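Local atomic coordinates of putative CRISPR-associated endoribonuclease-like protein Cas6 (Pyrococcus furiosus, PDB entry 3UFC), a protein that binds CRISPR RNA and, as a Cas6-family endoribonuclease-like protein, probably takes part in defence against viruses and plasmids. Residues I5-P11 against D75-I81; Y22-Y27 against W52-I57; F158-R163 against D182-E186; V165-R169 against N224-T230. All coordinates share one frame; numbering follows the deposited sequence.

In the fold
Contacts 1 and 2 lie in the N-terminal ferredoxin-like domain, contacts 3 and 4 in the C-terminal one. Contact 1 joins the first and third strands of a sheet, and contact 2 sets a helix against its edge strand 53-59; the Ser-55 N to Tyr-80 O distance of 2.9 Å is that of a probable hydrogen bond between them. Contacts 3 and 4 use successive turns of helix 158-174, their centres about 12 Å apart. The two domains meet between contacts 2 and 4, where Thr-230 OG1 lies 3.0 Å from Trp-52 O, a probable hydrogen bond. Contacts 1 and 3 lie farthest apart, their centres about 31 Å from each other.

Contact 1: residues I5-P11 against D75-I81; sequences IEIKLLP and DDISLYI
Ile-7 and Leu-79 face each other in a hydrogen-bonded antiparallel pair, Ile-7 N to Leu-79 O and Leu-79 N to Ile-7 O both 2.8 Å long. Ile-5 and Ile-81 form a second such pair. Between and beyond them, Glu-6 pairs with Tyr-80 and Lys-8 with Ser-78 in non-hydrogen-bonded positions.

On the face of Glu-6, Lys-8, Ser-78 and Tyr-80 the partners are polar. Ser-78 OG gives its proton to Glu-6 OE1 (2.7 Å), on the lone pair turned away from OE2, and receives one from Lys-8 NZ at 2.8 Å. The lysine chain, bent at chi2 and chi3 (both -62°), folds back over Ser-78 so that NZ also forms a salt bridge with Asp-76 OD1 (2.7 Å), met from above the carboxylate plane. Glu-6 is extended, and its CG comes to 3.4 Å from Tyr-80 CE2 as the two side chains run side by side.

The other face is purely aliphatic, with beta-branched isoleucines suited to a strand. Ile-7 CD1 and Ile-81 CD1 are packed unusually tightly at 3.5 Å. Helix 86-98 covers this side through Ile-89, Val-93 and Ile-96, while strand 107-116 continues the sheet beyond 5-11. Where the strands splay, a water links Leu-9 O, Asp-75 O and Ile-77 N.

These are the first and third strands of the ferredoxin-like fold, neighbours at its centre. One side builds the hydrophobic core; on the other, Lys-8 between two acids would probably offset their negative charge, with the Ser-78 hydroxyl bridging lysine and glutamate by hydrogen bonds.

Contact 2: residues Y22-Y27 against W52-I57; sequences YNYELY and WTFSRI
Tyr-22 lies between Arg-56 and Ile-57 where the first helix of the N-terminal ferredoxin-like domain, 23-37, begins against the edge strand 53-59. This is the tight end. The guanidinium of Arg-56 lies almost parallel to the phenol ring, the planes 7° apart, with NH1 3.2 Å above one face of the ring and the hydroxyl over the centre of the guanidinium. Ile-57 CD1 covers the opposite face in a CH-pi contact, 3.9 Å from the ring centroid. The bends of the Arg-56 chain at chi2 and chi3 fold it over the tyrosine and bring NH1 to Asn-23 OD1 (2.8 Å), the amide and guanidinium nearly coplanar; NH2 reaches Phe-20 O. A flat, delocalised cation suits this place, offering the ring a face and its surroundings N-H groups.

Toward the other end the packing is apolar and looser. Leu-26 CD2 meets Phe-54 CE2 at 3.6 Å, the two side chains running antiparallel, and Tyr-27 CB sits at the edge of that ring. Tyr-27 CD1 just touches Trp-52 CZ2, at 4.0 Å; the indole NE1 is bound to Leu-45 O. A water between these parts weakly bridges Asn-23 ND2, which also binds Leu-232 O, and Ser-55 O, and a second lies between the Tyr-22 hydroxyl and Ile-57 O, donating to the latter. That hydroxyl also accepts the Ile-57 backbone proton, with N to OH 2.8 Å.

Contact 3: residues F158-R163 against D182-E186; sequences FLDRLR and DFRIE
The ring of Phe-183 carries Arg-163 CG over one face, in a CH-pi contact 4.1 Å from its centroid, and Leu-162 CG at its edge, part of the helix-on-sheet packing of the C-terminal ferredoxin-like domain. The ring of Tyr-211, from strand 200-213, also meets it, with planes about 20° apart. The guanidinium of Arg-163 stands almost perpendicular to the phenylalanine ring. Leu-159 CD2, of the same helix, lies 3.2 Å above one guanidinium face, and Phe-183 O is at the edge, in its plane. The Phe-158 ring, in turn, receives Ile-185 CD1 at its edge, 3.8 Å from CE2.

Helix 158-174 runs across the edge strand 183-197, their local axes 9.4 Å apart at an angle of 135°. Phe-158 and Leu-162 suit the buried side of the helix; Leu-162, CG anti to the backbone N (chi1 178°), brings CG and its CD2 branch to the Phe-183 ring, and bordering Leu-159 adds CD1 at 4.1 Å from Phe-183 CE1. Val-136 of strand 136-142 touches Phe-158 and Leu-162.

Arginine suits its partly exposed position because its aliphatic stem can lie on the ring while its head reaches polar atoms. NH1 also makes a weak salt bridge with Asp-160 OD1, one turn back, which helps to orient the head. With the stem extended, Arg-163 NE and Arg-163 NH2 both donate to one carbonyl oxygen, each 2.9 Å from Phe-183 O.

Contact 4: residues V165-R169 against N224-T230; sequences VMLLR and NGFGEKT
Arg-169 reaches from helix 158-174 into residues 224-230, the first part of the glycine-rich loop (GFGEKTNLGFG) that is a signature of the Cas6 and wider RAMP families. Its CB points toward the loop, and the chain runs straight to CD, which lies 3.2 Å from Gly-227 O. A bend at chi3 (50°) then turns the guanidinium across the loop. NE binds His-49 O. NH1 donates to Gly-225 O at 2.8 Å, in the guanidinium plane, and more weakly to Gly-227 O. NH2 takes Asn-224 O (2.9 Å) from above the carbonyl plane, and Gly-50 O too. Thr-230 OG1, held by Trp-52 O, lies over the guanidinium face. Arginine, with N-H groups on three nitrogens, suits a place lined by so many carbonyls, and its charge probably suits the end of helix 215-224, where Asn-224 sits.

Gly-225 and Gly-227 both adopt positive phi, at backbone angles where a side chain would crowd the preceding carbonyl oxygen, hence glycine. Val-165 CG1 packs on Glu-228 CG at 3.6 Å. Met-166, bent at chi2 and chi3, brings CE to 3.8 Å from Phe-226 CD1; its SD makes an oblique Met-aromatic contact and weakly accepts the proton of Gly-227 N from 3.4 Å.

Contact 1: residues I5-P11 against D75-I81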
# COMPACT_ATOMS: atom_id res chain seq x y z
N ILE A 5 3.12 3.18 10.82
CA ILE A 5 4.44 2.86 11.35
C ILE A 5 5.52 2.74 10.28
O ILE A 5 5.22 2.54 9.09
CB ILE A 5 4.45 1.54 12.16
CG1 ILE A 5 4.09 0.36 11.25
CG2 ILE A 5 3.48 1.64 13.33
CD1 ILE A 5 4.19 -0.99 11.94
N GLU A 6 6.77 2.86 10.71
CA GLU A 6 7.91 2.73 9.83
C GLU A 6 8.78 1.60 10.37
O GLU A 6 9.12 1.58 11.56
CB GLU A 6 8.74 4.02 9.79
CG GLU A 6 10.00 3.88 8.93
CD GLU A 6 10.89 5.11 8.97
OE1 GLU A 6 11.94 5.11 8.30
OE2 GLU A 6 10.54 6.08 9.68
N ILE A 7 9.10 0.66 9.51
CA ILE A 7 9.92 -0.48 9.88
C ILE A 7 11.25 -0.34 9.15
O ILE A 7 11.28 -0.26 7.92
CB ILE A 7 9.23 -1.79 9.47
CG1 ILE A 7 7.89 -1.91 10.20
CG2 ILE A 7 10.13 -2.98 9.79
CD1 ILE A 7 7.07 -3.09 9.78
N LYS A 8 12.33 -0.26 9.91
CA LYS A 8 13.66 -0.14 9.31
C LYS A 8 14.15 -1.56 9.08
O LYS A 8 14.01 -2.42 9.95
CB LYS A 8 14.62 0.61 10.25
CG LYS A 8 14.21 2.03 10.56
CD LYS A 8 14.16 2.89 9.30
CE LYS A 8 15.53 2.99 8.64
NZ LYS A 8 15.49 3.82 7.40
N LEU A 9 14.72 -1.80 7.91
CA LEU A 9 15.22 -3.12 7.59
C LEU A 9 16.73 -3.09 7.36
O LEU A 9 17.26 -2.14 6.79
CB LEU A 9 14.54 -3.65 6.33
CG LEU A 9 13.01 -3.75 6.37
CD1 LEU A 9 12.48 -4.02 4.96
CD2 LEU A 9 12.59 -4.87 7.33
N LEU A 10 17.39 -4.15 7.81
CA LEU A 10 18.83 -4.27 7.66
C LEU A 10 19.11 -5.55 6.86
O LEU A 10 18.75 -6.65 7.30
CB LEU A 10 19.49 -4.34 9.04
CG LEU A 10 21.02 -4.43 9.19
CD1 LEU A 10 21.48 -5.84 8.91
CD2 LEU A 10 21.70 -3.43 8.27
N PRO A 11 19.71 -5.42 5.67
CA PRO A 11 20.01 -6.61 4.87
C PRO A 11 21.18 -7.36 5.48
O PRO A 11 22.16 -6.75 5.92
CB PRO A 11 20.34 -6.02 3.50
CG PRO A 11 20.96 -4.72 3.83
CD PRO A 11 20.07 -4.19 4.94
N ASP A 75 22.11 1.01 3.69
CA ASP A 75 21.48 0.32 4.82
C ASP A 75 20.24 1.07 5.28
O ASP A 75 19.53 0.62 6.17
CB ASP A 75 22.47 0.20 5.98
CG ASP A 75 23.46 -0.93 5.79
OD1 ASP A 75 24.53 -0.89 6.42
OD2 ASP A 75 23.16 -1.86 5.01
N ASP A 76 19.99 2.22 4.66
CA ASP A 76 18.83 3.04 5.00
C ASP A 76 17.64 2.54 4.17
O ASP A 76 17.39 3.02 3.06
CB ASP A 76 19.14 4.51 4.70
CG ASP A 76 18.03 5.45 5.13
OD1 ASP A 76 17.45 5.23 6.21
OD2 ASP A 76 17.75 6.41 4.38
N ILE A 77 16.93 1.57 4.73
CA ILE A 77 15.79 0.94 4.07
C ILE A 77 14.57 0.95 4.98
O ILE A 77 14.65 0.53 6.13
CB ILE A 77 16.12 -0.53 3.73
CG1 ILE A 77 17.36 -0.59 2.84
CG2 ILE A 77 14.93 -1.18 3.05
CD1 ILE A 77 17.87 -2.00 2.61
N SER A 78 13.44 1.40 4.45
CA SER A 78 12.22 1.46 5.24
C SER A 78 11.00 0.84 4.57
O SER A 78 10.87 0.84 3.35
CB SER A 78 11.90 2.92 5.58
OG SER A 78 12.89 3.49 6.42
N LEU A 79 10.12 0.30 5.41
CA LEU A 79 8.86 -0.30 4.97
C LEU A 79 7.79 0.38 5.83
O LEU A 79 7.85 0.31 7.06
CB LEU A 79 8.84 -1.81 5.23
CG LEU A 79 7.48 -2.49 5.04
CD1 LEU A 79 7.04 -2.39 3.58
CD2 LEU A 79 7.57 -3.95 5.47
N TYR A 80 6.83 1.04 5.19
CA TYR A 80 5.77 1.70 5.95
C TYR A 80 4.49 0.89 5.89
O TYR A 80 4.15 0.29 4.87
CB TYR A 80 5.52 3.11 5.41
CG TYR A 80 6.77 3.97 5.39
CD1 TYR A 80 7.62 3.95 4.29
CD2 TYR A 80 7.11 4.77 6.48
CE1 TYR A 80 8.79 4.70 4.27
CE2 TYR A 80 8.28 5.53 6.48
CZ TYR A 80 9.11 5.49 5.37
OH TYR A 80 10.27 6.23 5.35
N ILE A 81 3.78 0.86 7.01
CA ILE A 81 2.53 0.12 7.11
C ILE A 81 1.51 1.01 7.80
O ILE A 81 1.87 1.81 8.68
CB ILE A 81 2.73 -1.17 7.95
CG1 ILE A 81 3.78 -2.06 7.27
CG2 ILE A 81 1.41 -1.89 8.11
CD1 ILE A 81 4.07 -3.35 8.03
O HOH W 1 17.27 0.52 7.53

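Contact 2: residues Y22-Y27 against W52-I57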
# COMPACT_ATOMS: atom_id res chain seq x y z
N TYR A 22 8.17 -8.44 -5.24
CA TYR A 22 8.13 -9.12 -3.95
C TYR A 22 6.84 -8.94 -3.15
O TYR A 22 6.72 -9.47 -2.05
CB TYR A 22 9.32 -8.63 -3.10
CG TYR A 22 9.35 -7.13 -2.97
CD1 TYR A 22 8.45 -6.45 -2.14
CD2 TYR A 22 10.25 -6.37 -3.72
CE1 TYR A 22 8.44 -5.06 -2.07
CE2 TYR A 22 10.24 -4.98 -3.66
CZ TYR A 22 9.34 -4.33 -2.83
OH TYR A 22 9.32 -2.95 -2.80
N ASN A 23 5.88 -8.20 -3.71
CA ASN A 23 4.64 -7.94 -2.98
C ASN A 23 3.96 -9.11 -2.29
O ASN A 23 3.70 -9.06 -1.09
CB ASN A 23 3.64 -7.22 -3.87
CG ASN A 23 3.98 -5.76 -4.05
OD1 ASN A 23 4.91 -5.41 -4.78
ND2 ASN A 23 3.25 -4.89 -3.35
N TYR A 24 3.65 -10.18 -3.03
CA TYR A 24 2.96 -11.30 -2.40
C TYR A 24 3.79 -11.98 -1.32
O TYR A 24 3.24 -12.41 -0.30
CB TYR A 24 2.54 -12.34 -3.45
CG TYR A 24 1.57 -13.35 -2.89
CD1 TYR A 24 0.28 -12.97 -2.52
CD2 TYR A 24 1.94 -14.68 -2.72
CE1 TYR A 24 -0.62 -13.89 -2.00
CE2 TYR A 24 1.04 -15.61 -2.19
CZ TYR A 24 -0.23 -15.21 -1.84
OH TYR A 24 -1.13 -16.12 -1.32
N GLU A 25 5.09 -12.09 -1.54
CA GLU A 25 5.98 -12.72 -0.56
C GLU A 25 6.04 -11.88 0.72
O GLU A 25 6.00 -12.42 1.83
CB GLU A 25 7.39 -12.88 -1.14
CG GLU A 25 8.32 -13.67 -0.24
CD GLU A 25 9.70 -13.89 -0.84
OE1 GLU A 25 10.49 -14.65 -0.24
OE2 GLU A 25 9.99 -13.32 -1.91
N LEU A 26 6.14 -10.57 0.57
CA LEU A 26 6.20 -9.66 1.72
C LEU A 26 4.86 -9.70 2.47
O LEU A 26 4.82 -9.85 3.69
CB LEU A 26 6.50 -8.24 1.24
CG LEU A 26 6.57 -7.13 2.29
CD1 LEU A 26 7.49 -7.55 3.45
CD2 LEU A 26 7.09 -5.85 1.63
N TYR A 27 3.78 -9.57 1.72
CA TYR A 27 2.42 -9.63 2.26
C TYR A 27 2.23 -10.91 3.08
O TYR A 27 1.73 -10.87 4.21
CB TYR A 27 1.42 -9.62 1.10
CG TYR A 27 0.05 -10.18 1.41
CD1 TYR A 27 -0.86 -9.47 2.20
CD2 TYR A 27 -0.36 -11.40 0.87
CE1 TYR A 27 -2.15 -9.96 2.43
CE2 TYR A 27 -1.65 -11.89 1.09
CZ TYR A 27 -2.53 -11.17 1.87
OH TYR A 27 -3.81 -11.63 2.08
N TRP A 52 -6.09 -2.54 5.53
CA TRP A 52 -4.79 -1.94 5.81
C TRP A 52 -4.03 -1.80 4.50
O TRP A 52 -4.51 -2.23 3.44
CB TRP A 52 -3.98 -2.82 6.77
CG TRP A 52 -3.63 -4.18 6.21
CD1 TRP A 52 -4.51 -5.14 5.77
CD2 TRP A 52 -2.32 -4.73 6.02
NE1 TRP A 52 -3.82 -6.25 5.33
CE2 TRP A 52 -2.47 -6.02 5.47
CE3 TRP A 52 -1.02 -4.25 6.28
CZ2 TRP A 52 -1.38 -6.84 5.17
CZ3 TRP A 52 0.07 -5.07 5.97
CH2 TRP A 52 -0.12 -6.35 5.42
N THR A 53 -2.85 -1.21 4.57
CA THR A 53 -2.01 -1.04 3.40
C THR A 53 -0.55 -0.99 3.81
O THR A 53 -0.24 -0.86 5.00
CB THR A 53 -2.34 0.29 2.66
OG1 THR A 53 -1.48 0.43 1.52
CG2 THR A 53 -2.11 1.49 3.57
N PHE A 54 0.34 -1.15 2.84
CA PHE A 54 1.76 -1.03 3.11
C PHE A 54 2.46 -0.51 1.87
O PHE A 54 1.95 -0.65 0.75
CB PHE A 54 2.40 -2.33 3.65
CG PHE A 54 2.42 -3.50 2.69
CD1 PHE A 54 1.39 -4.43 2.68
CD2 PHE A 54 3.54 -3.72 1.88
CE1 PHE A 54 1.47 -5.59 1.88
CE2 PHE A 54 3.64 -4.87 1.08
CZ PHE A 54 2.60 -5.81 1.08
N SER A 55 3.60 0.12 2.07
CA SER A 55 4.37 0.71 0.98
C SER A 55 5.29 -0.29 0.31
O SER A 55 5.38 -1.45 0.69
CB SER A 55 5.24 1.83 1.52
OG SER A 55 6.33 1.29 2.27
N ARG A 56 5.96 0.19 -0.73
CA ARG A 56 6.95 -0.61 -1.41
C ARG A 56 8.17 -0.42 -0.49
O ARG A 56 8.18 0.49 0.35
CB ARG A 56 7.22 -0.03 -2.80
CG ARG A 56 6.13 -0.34 -3.83
CD ARG A 56 6.27 -1.75 -4.39
NE ARG A 56 7.45 -1.86 -5.24
CZ ARG A 56 7.96 -3.00 -5.68
NH1 ARG A 56 7.39 -4.15 -5.37
NH2 ARG A 56 9.06 -2.98 -6.42
N ILE A 57 9.17 -1.27 -0.62
CA ILE A 57 10.36 -1.12 0.22
C ILE A 57 11.06 0.15 -0.27
O ILE A 57 11.43 0.25 -1.44
CB ILE A 57 11.29 -2.35 0.08
CG1 ILE A 57 10.57 -3.60 0.61
CG2 ILE A 57 12.58 -2.12 0.86
CD1 ILE A 57 11.33 -4.91 0.38
O HOH W 2 11.18 -1.48 -3.67
O HOH W 3 4.29 -2.54 -1.86

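Contact 3: residues F158-R163 against D182-E186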
# COMPACT_ATOMS: atom_id res chain seq x y z
N PHE A 158 -11.27 6.47 -14.63
CA PHE A 158 -10.46 6.45 -13.40
C PHE A 158 -11.16 7.03 -12.17
O PHE A 158 -11.40 6.32 -11.19
CB PHE A 158 -9.14 7.20 -13.62
CG PHE A 158 -8.19 7.11 -12.45
CD1 PHE A 158 -7.37 6.00 -12.29
CD2 PHE A 158 -8.13 8.13 -11.50
CE1 PHE A 158 -6.50 5.91 -11.20
CE2 PHE A 158 -7.27 8.04 -10.41
CZ PHE A 158 -6.45 6.94 -10.25
N LEU A 159 -11.49 8.32 -12.22
CA LEU A 159 -12.12 8.97 -11.09
C LEU A 159 -13.40 8.29 -10.60
O LEU A 159 -13.53 8.01 -9.41
CB LEU A 159 -12.42 10.44 -11.42
CG LEU A 159 -13.07 11.23 -10.27
CD1 LEU A 159 -12.18 11.15 -9.04
CD2 LEU A 159 -13.28 12.68 -10.69
N ASP A 160 -14.33 8.00 -11.51
CA ASP A 160 -15.57 7.34 -11.09
C ASP A 160 -15.30 5.97 -10.50
O ASP A 160 -15.95 5.56 -9.53
CB ASP A 160 -16.55 7.23 -12.26
CG ASP A 160 -17.21 8.55 -12.58
OD1 ASP A 160 -17.32 9.40 -11.67
OD2 ASP A 160 -17.63 8.74 -13.74
N ARG A 161 -14.34 5.25 -11.07
CA ARG A 161 -13.98 3.93 -10.55
C ARG A 161 -13.36 4.09 -9.15
O ARG A 161 -13.70 3.34 -8.23
CB ARG A 161 -13.00 3.24 -11.48
CG ARG A 161 -13.61 2.70 -12.77
CD ARG A 161 -14.09 1.27 -12.58
NE ARG A 161 -15.49 1.19 -12.20
CZ ARG A 161 -16.07 0.08 -11.74
NH1 ARG A 161 -15.36 -1.03 -11.60
NH2 ARG A 161 -17.37 0.08 -11.45
N LEU A 162 -12.46 5.05 -9.00
CA LEU A 162 -11.82 5.27 -7.70
C LEU A 162 -12.89 5.63 -6.66
O LEU A 162 -12.88 5.12 -5.55
CB LEU A 162 -10.77 6.38 -7.79
CG LEU A 162 -10.05 6.74 -6.47
CD1 LEU A 162 -9.34 5.51 -5.91
CD2 LEU A 162 -9.06 7.87 -6.71
N ARG A 163 -13.82 6.50 -7.05
CA ARG A 163 -14.88 6.90 -6.14
C ARG A 163 -15.69 5.70 -5.66
O ARG A 163 -15.92 5.56 -4.46
CB ARG A 163 -15.82 7.90 -6.83
CG ARG A 163 -15.23 9.27 -7.03
CD ARG A 163 -16.09 10.08 -7.99
NE ARG A 163 -15.68 11.48 -8.03
CZ ARG A 163 -16.14 12.37 -8.90
NH1 ARG A 163 -17.02 12.00 -9.82
NH2 ARG A 163 -15.72 13.62 -8.86
N ASP A 182 -18.53 12.54 -1.80
CA ASP A 182 -17.93 13.16 -2.98
C ASP A 182 -16.52 13.72 -2.86
O ASP A 182 -16.14 14.29 -1.84
CB ASP A 182 -18.86 14.27 -3.48
CG ASP A 182 -20.31 13.80 -3.61
OD1 ASP A 182 -20.56 12.81 -4.33
OD2 ASP A 182 -21.19 14.42 -2.98
N PHE A 183 -15.75 13.56 -3.93
CA PHE A 183 -14.39 14.08 -3.99
C PHE A 183 -13.87 14.08 -5.42
O PHE A 183 -14.41 13.39 -6.28
CB PHE A 183 -13.44 13.26 -3.09
CG PHE A 183 -13.09 11.89 -3.63
CD1 PHE A 183 -12.04 11.73 -4.53
CD2 PHE A 183 -13.78 10.76 -3.20
CE1 PHE A 183 -11.67 10.46 -4.99
CE2 PHE A 183 -13.42 9.49 -3.66
CZ PHE A 183 -12.37 9.34 -4.56
N ARG A 184 -12.83 14.87 -5.66
CA ARG A 184 -12.21 14.94 -6.97
C ARG A 184 -10.71 15.03 -6.74
O ARG A 184 -10.26 15.25 -5.61
CB ARG A 184 -12.70 16.18 -7.74
CG ARG A 184 -12.37 17.51 -7.07
CD ARG A 184 -12.67 18.70 -8.00
NE ARG A 184 -12.50 19.99 -7.33
CZ ARG A 184 -13.28 20.44 -6.36
NH1 ARG A 184 -14.31 19.71 -5.93
NH2 ARG A 184 -13.05 21.62 -5.80
N ILE A 185 -9.93 14.84 -7.79
CA ILE A 185 -8.48 14.91 -7.66
C ILE A 185 -7.89 15.61 -8.86
O ILE A 185 -8.48 15.63 -9.94
CB ILE A 185 -7.83 13.50 -7.59
CG1 ILE A 185 -7.95 12.80 -8.95
CG2 ILE A 185 -8.49 12.66 -6.50
CD1 ILE A 185 -7.04 11.61 -9.10
N GLU A 186 -6.71 16.20 -8.67
CA GLU A 186 -6.03 16.84 -9.78
C GLU A 186 -4.61 16.31 -9.77
O GLU A 186 -3.89 16.43 -8.78
CB GLU A 186 -6.07 18.37 -9.67
CG GLU A 186 -5.27 18.99 -8.55
CD GLU A 186 -5.34 20.51 -8.60
OE1 GLU A 186 -4.97 21.10 -9.64
OE2 GLU A 186 -5.76 21.13 -7.59

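Contact 4: residues V165-R169 against N224-T230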
# COMPACT_ATOMS: atom_id res chain seq x y z
N VAL A 165 -14.86 2.47 -5.67
CA VAL A 165 -14.02 1.59 -4.87
C VAL A 165 -13.90 2.09 -3.43
O VAL A 165 -14.06 1.32 -2.49
CB VAL A 165 -12.60 1.47 -5.49
CG1 VAL A 165 -11.65 0.80 -4.51
CG2 VAL A 165 -12.67 0.66 -6.77
N MET A 166 -13.62 3.38 -3.27
CA MET A 166 -13.48 3.94 -1.93
C MET A 166 -14.77 3.82 -1.12
O MET A 166 -14.73 3.49 0.07
CB MET A 166 -13.02 5.40 -2.00
CG MET A 166 -11.62 5.59 -2.64
SD MET A 166 -10.33 4.52 -1.90
CE MET A 166 -10.10 5.35 -0.32
N LEU A 167 -15.92 4.06 -1.76
CA LEU A 167 -17.20 3.96 -1.05
C LEU A 167 -17.47 2.52 -0.60
O LEU A 167 -17.94 2.29 0.51
CB LEU A 167 -18.35 4.44 -1.94
CG LEU A 167 -18.34 5.93 -2.29
CD1 LEU A 167 -19.53 6.28 -3.19
CD2 LEU A 167 -18.38 6.75 -1.02
N LEU A 168 -17.18 1.56 -1.48
CA LEU A 168 -17.38 0.14 -1.19
C LEU A 168 -16.48 -0.32 -0.05
O LEU A 168 -16.92 -1.01 0.87
CB LEU A 168 -17.08 -0.68 -2.45
CG LEU A 168 -18.20 -1.32 -3.27
CD1 LEU A 168 -19.48 -0.51 -3.20
CD2 LEU A 168 -17.71 -1.45 -4.71
N ARG A 169 -15.20 0.03 -0.12
CA ARG A 169 -14.25 -0.35 0.92
C ARG A 169 -14.62 0.30 2.26
O ARG A 169 -14.59 -0.35 3.31
CB ARG A 169 -12.82 0.05 0.52
CG ARG A 169 -12.28 -0.71 -0.70
CD ARG A 169 -10.84 -0.31 -0.98
NE ARG A 169 -10.04 -0.38 0.25
CZ ARG A 169 -9.02 0.43 0.52
NH1 ARG A 169 -8.68 1.39 -0.34
NH2 ARG A 169 -8.38 0.32 1.68
N ASN A 224 -5.91 3.58 5.16
CA ASN A 224 -6.00 2.25 4.55
C ASN A 224 -5.58 2.16 3.09
O ASN A 224 -5.73 1.10 2.48
CB ASN A 224 -7.42 1.69 4.70
CG ASN A 224 -7.83 1.54 6.14
OD1 ASN A 224 -7.08 1.02 6.96
ND2 ASN A 224 -9.04 2.00 6.46
N GLY A 225 -5.07 3.26 2.54
CA GLY A 225 -4.64 3.27 1.16
C GLY A 225 -5.76 3.66 0.20
O GLY A 225 -6.94 3.47 0.50
N PHE A 226 -5.39 4.23 -0.95
CA PHE A 226 -6.36 4.63 -1.98
C PHE A 226 -6.41 3.53 -3.02
O PHE A 226 -5.39 2.93 -3.34
CB PHE A 226 -5.92 5.92 -2.67
CG PHE A 226 -6.36 7.16 -1.95
CD1 PHE A 226 -7.64 7.67 -2.14
CD2 PHE A 226 -5.50 7.80 -1.06
CE1 PHE A 226 -8.06 8.81 -1.44
CE2 PHE A 226 -5.91 8.94 -0.36
CZ PHE A 226 -7.20 9.44 -0.56
N GLY A 227 -7.60 3.26 -3.54
CA GLY A 227 -7.72 2.25 -4.57
C GLY A 227 -7.96 0.82 -4.10
O GLY A 227 -8.47 0.59 -3.01
N GLU A 228 -7.56 -0.13 -4.95
CA GLU A 228 -7.76 -1.55 -4.67
C GLU A 228 -6.47 -2.27 -4.34
O GLU A 228 -5.38 -1.73 -4.50
CB GLU A 228 -8.40 -2.23 -5.88
CG GLU A 228 -9.66 -1.55 -6.38
CD GLU A 228 -10.19 -2.17 -7.67
OE1 GLU A 228 -10.39 -3.40 -7.68
OE2 GLU A 228 -10.39 -1.43 -8.65
N LYS A 229 -6.62 -3.52 -3.88
CA LYS A 229 -5.48 -4.37 -3.55
C LYS A 229 -4.55 -3.76 -2.50
O LYS A 229 -3.37 -4.11 -2.44
CB LYS A 229 -4.66 -4.65 -4.81
CG LYS A 229 -5.45 -5.22 -5.98
CD LYS A 229 -6.00 -6.60 -5.65
CE LYS A 229 -6.59 -7.27 -6.88
NZ LYS A 229 -7.03 -8.67 -6.59
N THR A 230 -5.07 -2.86 -1.67
CA THR A 230 -4.21 -2.21 -0.69
C THR A 230 -3.50 -3.16 0.27
O THR A 230 -2.34 -2.92 0.63
CB THR A 230 -4.98 -1.12 0.12
OG1 THR A 230 -6.01 -1.73 0.91
CG2 THR A 230 -5.61 -0.11 -0.85